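PDB 6M7L: putative non-ribosomal peptide synthetase from Actinomadura parvosata subsp. kistnae, which probably serves an assembly line that builds a peptide without the ribosome, contributing a domain of the condensation family. Local coordinates for residues Val249-Pro254 against Leu410-Leu415; Leu280-Ser285 against Pro329-Ile334; Glu455-Ala460 against Ser466-Pro471. All coordinates share one frame; numbering follows the deposited sequence.

Contact 1 of 3, residues Val249-Pro254 against Leu410-Leu415; sequences VPLRLP and LWLKLL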
# COMPACT_ATOMS: atom_id res chain seq x y z
N VAL A 249 25.24 -8.07 3.60
CA VAL A 249 25.33 -9.51 3.39
C VAL A 249 24.02 -10.13 3.86
O VAL A 249 23.39 -9.62 4.79
CB VAL A 249 26.54 -10.12 4.12
CG1 VAL A 249 27.83 -9.52 3.58
CG2 VAL A 249 26.43 -9.90 5.62
N PRO A 250 23.56 -11.22 3.24
CA PRO A 250 22.31 -11.83 3.68
C PRO A 250 22.48 -12.56 5.01
O PRO A 250 23.57 -12.97 5.39
CB PRO A 250 21.98 -12.81 2.55
CG PRO A 250 23.31 -13.15 1.96
CD PRO A 250 24.13 -11.89 2.06
N LEU A 251 21.36 -12.69 5.72
CA LEU A 251 21.32 -13.42 6.98
C LEU A 251 20.00 -14.18 7.04
O LEU A 251 18.93 -13.57 7.12
CB LEU A 251 21.48 -12.49 8.18
CG LEU A 251 21.67 -13.16 9.54
CD1 LEU A 251 22.71 -12.42 10.36
CD2 LEU A 251 20.36 -13.25 10.30
N ARG A 252 20.08 -15.51 7.01
CA ARG A 252 18.91 -16.37 7.06
C ARG A 252 18.99 -17.30 8.26
O ARG A 252 20.05 -17.87 8.55
CB ARG A 252 18.77 -17.19 5.77
CG ARG A 252 18.00 -16.49 4.66
CD ARG A 252 17.62 -17.46 3.55
NE ARG A 252 16.35 -17.10 2.92
CZ ARG A 252 16.24 -16.44 1.78
NH1 ARG A 252 17.32 -16.05 1.12
NH2 ARG A 252 15.03 -16.16 1.29
N LEU A 253 17.87 -17.45 8.96
CA LEU A 253 17.74 -18.39 10.06
C LEU A 253 16.59 -19.34 9.73
O LEU A 253 15.47 -18.87 9.47
CB LEU A 253 17.48 -17.66 11.38
CG LEU A 253 17.44 -18.53 12.64
CD1 LEU A 253 18.84 -18.97 13.04
CD2 LEU A 253 16.77 -17.78 13.78
N PRO A 254 16.81 -20.65 9.72
CA PRO A 254 15.71 -21.58 9.41
C PRO A 254 14.60 -21.51 10.45
O PRO A 254 14.78 -21.01 11.56
CB PRO A 254 16.39 -22.95 9.40
CG PRO A 254 17.62 -22.77 10.23
CD PRO A 254 18.07 -21.36 9.99
N LEU A 410 26.94 -1.35 11.80
CA LEU A 410 26.14 -2.51 11.47
C LEU A 410 24.67 -2.18 11.65
O LEU A 410 24.28 -1.55 12.64
CB LEU A 410 26.52 -3.71 12.35
CG LEU A 410 27.96 -4.20 12.20
CD1 LEU A 410 28.35 -5.08 13.37
CD2 LEU A 410 28.13 -4.93 10.88
N TRP A 411 23.86 -2.59 10.68
CA TRP A 411 22.41 -2.40 10.73
C TRP A 411 21.77 -3.72 10.34
O TRP A 411 21.71 -4.07 9.15
CB TRP A 411 21.96 -1.26 9.82
CG TRP A 411 20.63 -0.70 10.20
CD1 TRP A 411 19.82 -1.13 11.21
CD2 TRP A 411 19.95 0.40 9.58
NE1 TRP A 411 18.69 -0.36 11.27
CE2 TRP A 411 18.74 0.58 10.28
CE3 TRP A 411 20.25 1.25 8.51
CZ2 TRP A 411 17.82 1.58 9.94
CZ3 TRP A 411 19.34 2.24 8.17
CH2 TRP A 411 18.14 2.39 8.88
N LEU A 412 21.29 -4.47 11.33
CA LEU A 412 20.67 -5.77 11.10
C LEU A 412 19.17 -5.57 10.87
O LEU A 412 18.44 -5.20 11.79
CB LEU A 412 20.93 -6.70 12.28
CG LEU A 412 20.30 -8.08 12.18
CD1 LEU A 412 20.76 -8.80 10.92
CD2 LEU A 412 20.64 -8.89 13.42
N LYS A 413 18.73 -5.81 9.64
CA LYS A 413 17.33 -5.68 9.25
C LYS A 413 16.79 -7.07 8.92
O LYS A 413 17.27 -7.71 7.97
CB LYS A 413 17.19 -4.75 8.05
CG LYS A 413 17.78 -3.37 8.25
CD LYS A 413 18.05 -2.69 6.92
CE LYS A 413 18.22 -1.19 7.07
NZ LYS A 413 18.71 -0.54 5.83
N LEU A 414 15.81 -7.53 9.69
CA LEU A 414 15.30 -8.89 9.55
C LEU A 414 13.79 -8.89 9.36
O LEU A 414 13.08 -8.06 9.95
CB LEU A 414 15.67 -9.74 10.77
CG LEU A 414 17.17 -10.00 10.93
CD1 LEU A 414 17.47 -10.63 12.28
CD2 LEU A 414 17.66 -10.89 9.80
N LEU A 415 13.31 -9.82 8.54
CA LEU A 415 11.89 -10.04 8.34
C LEU A 415 11.45 -11.23 9.19
O LEU A 415 12.03 -12.32 9.10
CB LEU A 415 11.57 -10.30 6.87
CG LEU A 415 11.41 -9.07 5.97
CD1 LEU A 415 11.36 -9.50 4.51
CD2 LEU A 415 10.16 -8.30 6.35

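Contact 2 of 3, residues Leu280-Ser285 against Pro329-Ile334; sequences LAMLLS and PAFTEI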
# COMPACT_ATOMS: atom_id res chain seq x y z
N LEU A 280 22.05 -10.70 19.65
CA LEU A 280 23.02 -9.74 19.14
C LEU A 280 23.82 -9.11 20.27
O LEU A 280 25.03 -8.88 20.14
CB LEU A 280 22.31 -8.66 18.32
CG LEU A 280 23.14 -7.68 17.50
CD1 LEU A 280 23.98 -8.42 16.46
CD2 LEU A 280 22.24 -6.66 16.83
N ALA A 281 23.17 -8.84 21.40
CA ALA A 281 23.87 -8.26 22.55
C ALA A 281 24.92 -9.22 23.10
O ALA A 281 25.95 -8.77 23.61
CB ALA A 281 22.86 -7.89 23.64
N MET A 282 24.68 -10.52 23.01
CA MET A 282 25.69 -11.49 23.43
C MET A 282 26.86 -11.50 22.45
O MET A 282 28.03 -11.51 22.87
CB MET A 282 25.08 -12.88 23.54
CG MET A 282 23.92 -12.97 24.52
SD MET A 282 23.21 -14.62 24.65
CE MET A 282 24.52 -15.49 25.49
N LEU A 283 26.57 -11.50 21.15
CA LEU A 283 27.62 -11.54 20.14
C LEU A 283 28.54 -10.33 20.25
O LEU A 283 29.77 -10.47 20.28
CB LEU A 283 27.00 -11.63 18.75
CG LEU A 283 27.99 -11.73 17.58
CD1 LEU A 283 28.76 -13.04 17.64
CD2 LEU A 283 27.26 -11.58 16.27
N LEU A 284 27.96 -9.13 20.30
CA LEU A 284 28.77 -7.93 20.42
C LEU A 284 29.53 -7.90 21.74
O LEU A 284 30.65 -7.39 21.80
CB LEU A 284 27.89 -6.69 20.28
CG LEU A 284 27.17 -6.52 18.95
CD1 LEU A 284 26.47 -5.17 18.89
CD2 LEU A 284 28.14 -6.67 17.79
N SER A 285 28.93 -8.43 22.80
CA SER A 285 29.60 -8.45 24.10
C SER A 285 30.88 -9.26 24.04
O SER A 285 31.91 -8.85 24.59
CB SER A 285 28.66 -9.02 25.17
OG SER A 285 29.27 -9.01 26.44
N PRO A 329 24.99 -13.42 32.72
CA PRO A 329 23.58 -13.78 32.52
C PRO A 329 23.41 -14.83 31.44
O PRO A 329 24.22 -14.96 30.52
CB PRO A 329 22.93 -12.45 32.10
CG PRO A 329 24.01 -11.39 32.24
CD PRO A 329 25.31 -12.11 32.13
N ALA A 330 22.34 -15.60 31.58
CA ALA A 330 21.95 -16.56 30.55
C ALA A 330 21.08 -15.87 29.51
O ALA A 330 20.59 -14.76 29.71
CB ALA A 330 21.22 -17.75 31.17
N PHE A 331 20.89 -16.55 28.38
CA PHE A 331 20.09 -15.98 27.30
C PHE A 331 18.69 -15.61 27.77
O PHE A 331 18.18 -14.54 27.42
CB PHE A 331 20.02 -16.95 26.12
CG PHE A 331 19.08 -16.51 25.04
CD1 PHE A 331 17.85 -17.13 24.88
CD2 PHE A 331 19.41 -15.47 24.18
CE1 PHE A 331 16.97 -16.73 23.88
CE2 PHE A 331 18.55 -15.06 23.19
CZ PHE A 331 17.32 -15.69 23.04
N THR A 332 18.07 -16.48 28.57
CA THR A 332 16.77 -16.14 29.15
C THR A 332 16.87 -14.90 30.02
O THR A 332 15.98 -14.04 30.00
CB THR A 332 16.23 -17.32 29.96
OG1 THR A 332 17.22 -17.75 30.90
CG2 THR A 332 15.87 -18.48 29.05
N GLU A 333 17.95 -14.79 30.80
CA GLU A 333 18.12 -13.62 31.65
C GLU A 333 18.45 -12.38 30.84
O GLU A 333 17.97 -11.28 31.15
CB GLU A 333 19.22 -13.89 32.68
CG GLU A 333 19.37 -12.81 33.74
CD GLU A 333 20.35 -13.20 34.83
OE1 GLU A 333 21.00 -14.26 34.69
OE2 GLU A 333 20.46 -12.46 35.83
N ILE A 334 19.25 -12.53 29.78
CA ILE A 334 19.53 -11.41 28.89
C ILE A 334 18.27 -11.01 28.13
O ILE A 334 18.02 -9.82 27.89
CB ILE A 334 20.68 -11.76 27.94
CG1 ILE A 334 21.95 -12.04 28.74
CG2 ILE A 334 20.92 -10.64 26.94
CD1 ILE A 334 23.11 -12.54 27.92

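Contact 3 of 3, residues Glu455-Ala460 against Ser466-Pro471; sequences EQVGAA and SQVDVP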
# COMPACT_ATOMS: atom_id res chain seq x y z
N GLU A 455 21.12 -19.95 16.65
CA GLU A 455 20.78 -21.37 16.73
C GLU A 455 21.15 -21.96 18.08
O GLU A 455 20.45 -22.85 18.58
CB GLU A 455 21.47 -22.14 15.60
CG GLU A 455 20.97 -21.77 14.21
CD GLU A 455 21.74 -22.48 13.11
OE1 GLU A 455 22.90 -22.86 13.34
OE2 GLU A 455 21.16 -22.67 12.02
N GLN A 456 22.24 -21.48 18.69
CA GLN A 456 22.68 -22.04 19.96
C GLN A 456 21.74 -21.65 21.09
O GLN A 456 21.23 -22.52 21.81
CB GLN A 456 24.11 -21.59 20.27
CG GLN A 456 24.64 -22.13 21.58
CD GLN A 456 26.13 -21.91 21.73
OE1 GLN A 456 26.75 -21.23 20.92
NE2 GLN A 456 26.72 -22.50 22.76
N VAL A 457 21.49 -20.35 21.27
CA VAL A 457 20.65 -19.91 22.38
C VAL A 457 19.21 -20.37 22.20
O VAL A 457 18.48 -20.52 23.18
CB VAL A 457 20.74 -18.38 22.55
CG1 VAL A 457 22.17 -17.95 22.84
CG2 VAL A 457 20.20 -17.67 21.32
N GLY A 458 18.78 -20.59 20.96
CA GLY A 458 17.45 -21.14 20.74
C GLY A 458 17.34 -22.57 21.24
O GLY A 458 16.36 -22.93 21.89
N ALA A 459 18.35 -23.39 20.94
CA ALA A 459 18.36 -24.78 21.36
C ALA A 459 18.81 -24.97 22.80
O ALA A 459 18.68 -26.08 23.34
CB ALA A 459 19.26 -25.60 20.43
N ALA A 460 19.35 -23.93 23.45
CA ALA A 460 19.77 -24.02 24.85
C ALA A 460 19.69 -22.64 25.47
O ALA A 460 20.70 -21.95 25.66
CB ALA A 460 21.19 -24.58 24.96
N SER A 466 29.15 -16.37 29.04
CA SER A 466 30.54 -16.77 28.91
C SER A 466 30.70 -18.05 28.10
O SER A 466 31.63 -18.17 27.29
CB SER A 466 31.16 -16.96 30.29
OG SER A 466 30.55 -18.03 30.98
N GLN A 467 29.80 -19.02 28.29
CA GLN A 467 29.91 -20.33 27.66
C GLN A 467 29.27 -20.37 26.27
O GLN A 467 28.89 -21.45 25.81
CB GLN A 467 29.29 -21.40 28.56
CG GLN A 467 27.86 -21.11 28.98
CD GLN A 467 27.26 -22.24 29.80
OE1 GLN A 467 26.03 -22.39 29.85
NE2 GLN A 467 28.11 -23.03 30.43
N VAL A 468 29.14 -19.23 25.61
CA VAL A 468 28.53 -19.17 24.29
C VAL A 468 29.62 -19.27 23.23
O VAL A 468 30.76 -18.85 23.44
CB VAL A 468 27.68 -17.89 24.15
CG1 VAL A 468 28.17 -17.00 23.02
CG2 VAL A 468 26.21 -18.26 23.97
N ASP A 469 29.27 -19.84 22.08
CA ASP A 469 30.24 -20.19 21.05
C ASP A 469 30.42 -19.02 20.09
O ASP A 469 29.62 -18.82 19.17
CB ASP A 469 29.79 -21.45 20.31
CG ASP A 469 30.92 -22.13 19.56
OD1 ASP A 469 31.83 -21.43 19.07
OD2 ASP A 469 30.89 -23.38 19.46
N VAL A 470 31.48 -18.24 20.30
CA VAL A 470 31.86 -17.16 19.39
C VAL A 470 33.36 -17.21 19.17
O VAL A 470 34.13 -16.66 19.98
CB VAL A 470 31.43 -15.78 19.92
CG1 VAL A 470 31.90 -14.68 18.97
CG2 VAL A 470 29.92 -15.71 20.10
N PRO A 471 33.85 -17.87 18.10
CA PRO A 471 35.28 -17.89 17.80
C PRO A 471 35.77 -16.57 17.19
O PRO A 471 36.43 -15.80 17.89
CB PRO A 471 35.41 -19.03 16.78
CG PRO A 471 34.13 -19.81 16.89
CD PRO A 471 33.10 -18.80 17.25

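Contact 1 of 3, residues Val249-Pro254 against Leu410-Leu415
Leu251 and the pair Leu412 and Leu414 meet across one face of the strand that separates their own. The contact is wholly apolar and is made by methyl groups. Leu251 divides its two branches between the partners: CD2 rests against CD2 of Leu414 at 3.6 Å, while CD1 touches CD1 of Leu412 at 4.1 Å. The side chain of Leu251 runs at about a right angle to that of Leu412 and at a slant to that of Leu414. With CG anti to the backbone N (chi1 -171°), Leu251 carries its branches out over strand 424-434, and the ends of Leu412 and Leu414 lean in from the other side.

Backbone bonding does not join these two strands directly. Strand 424-434 lies between them, antiparallel to both, and it takes the backbone of Leu251 at Gly429, where the absence of a side chain is consistent with the leucines closing over it. The nearest CA atoms, those of Leu251 and Leu414, are accordingly 8.0 Å apart.

Strand 410-418 has a different chemistry on its other face, where CE of Lys413 lies over the centre of the Trp411 ring, 3.4 Å above its plane, and NE1 of the indole is hydrogen-bonded to OE1 of Gln377. Strand 246-253 forms an outer edge of this four-stranded sheet, and strand 374-380 continues it beyond 410-418. Helix 440-459 packs on the leucine-bearing face, with Leu450 against Leu412 and Ala443 against Val249.

Contact 2 of 3, residues Leu280-Ser285 against Pro329-Ile334
The sulfur of Met282 lies at the edge of the Phe331 ring, close to its plane, in a Met-aromatic contact. SD is 3.9 Å from CD2 of Phe331 and 5.3 Å from the ring centroid, in a direction 82° off the ring normal, so the thioether meets the rim of C-H groups and not the pi face. The two side chains cross at about a right angle. Phe331 leaves its CB with CG trans to N (chi1 173°), which carries the ring to the flank of its helix, where its CD2 edge meets the sulfur.

Met282 also touches Ile334, three residues after Phe331 on helix 331-346. CD1 of Ile334 reaches CG of Met282 at 3.5 Å, and the same methyl lies 3.9 Å from SD and 4.1 Å from CE. The methionine is extended as far as SD and bends at its last torsion (chi3 70°), turning CE off the line of the chain. It touches a ring edge with SD and a branched aliphatic tip with CG, SD and CE, a contact of dispersion to which the polarisable sulfur contributes.

Met282 bridges two helices, projecting from the middle of helix 272-288 onto the first turn of helix 331-346, for which Ala330 is the N-cap residue and Ile334 N donates to Ala330 O. Replacing Met282 by an alanine would remove everything beyond CB, and is likely to leave the Phe331 edge and the Ile334 methyl without their common partner and open a gap between the helices.

Other elements close in around the pair. Val457 of helix 440-459 packs on Phe331, Val468 of the loop after that helix touches Met282, and Leu325 lies against Ile334.

Contact 3 of 3, residues Glu455-Ala460 against Ser466-Pro471
Gln456 reaches from the last turns of helix 440-459 to the returning chain at Val468 and Asp469. Its CB points toward that chain, and CG, set opposite the backbone N about the first torsion (chi1 180°), continues outward in an extended line; these two methylenes are the spacer between helix and loop. CD is the first atom to come near, 3.8 Å from N of Asp469, with CG2 of Val468 a little farther off. At the tip the amide parts into two roles. OE1 accepts the backbone N-H of Asp469, with 3.1 Å from N to OE1 and an N-H...O angle of 149°. The donor approaches the C=O at 114° and lies somewhat out of the carbonyl plane. NE2 is turned to the peptide before it, 4.1 Å from CA of Val468 and 3.9 Å from O of Gln467, the latter too far apart to count as a bond.

The carboxylate of Asp469 plays no part in this bond: the side chain crosses that of Gln456 at about a right angle, with the two planar groups steeply inclined to each other. A small apolar contact lies next to the amide, CG1 of Val457 against CG2 of Val468 at 4.2 Å.

The contact belongs to a chain reversal. The helix ends at Ala459, and the chain turns back alongside its final turns; Ser466 N is hydrogen-bonded to Asp328 OD1 in the course of this return.

Because a backbone N-H can be met only by an acceptor, this bond is consistent with the Gln456 amide being placed with OE1 toward Asp469 N. An uncharged side chain thus ties helix to loop at a partly open place, while the neighbouring valines pack against each other.

How the contacts relate
Contacts 1 and 2 are buried and lack hydrogen bonds between their segments; contact 1 is methyl on methyl, while contact 2 adds a sulfur-aromatic contact. Contact 3 is partly exposed and includes a hydrogen bond. Contact 1 joins two strands of one sheet; contact 2 joins two helices; contact 3 binds a helix end to the chain that follows it. Helix 440-459 is the common element: it packs on the sheet near contact 1, touches contact 2 and supplies one segment of contact 3. Contacts 2 and 3, with centres about 9 Å apart, adjoin through side-chain packing. Contact 1, its centre about 18 Å from the centre of each, joins contact 3 through packing of Leu253 on Glu455.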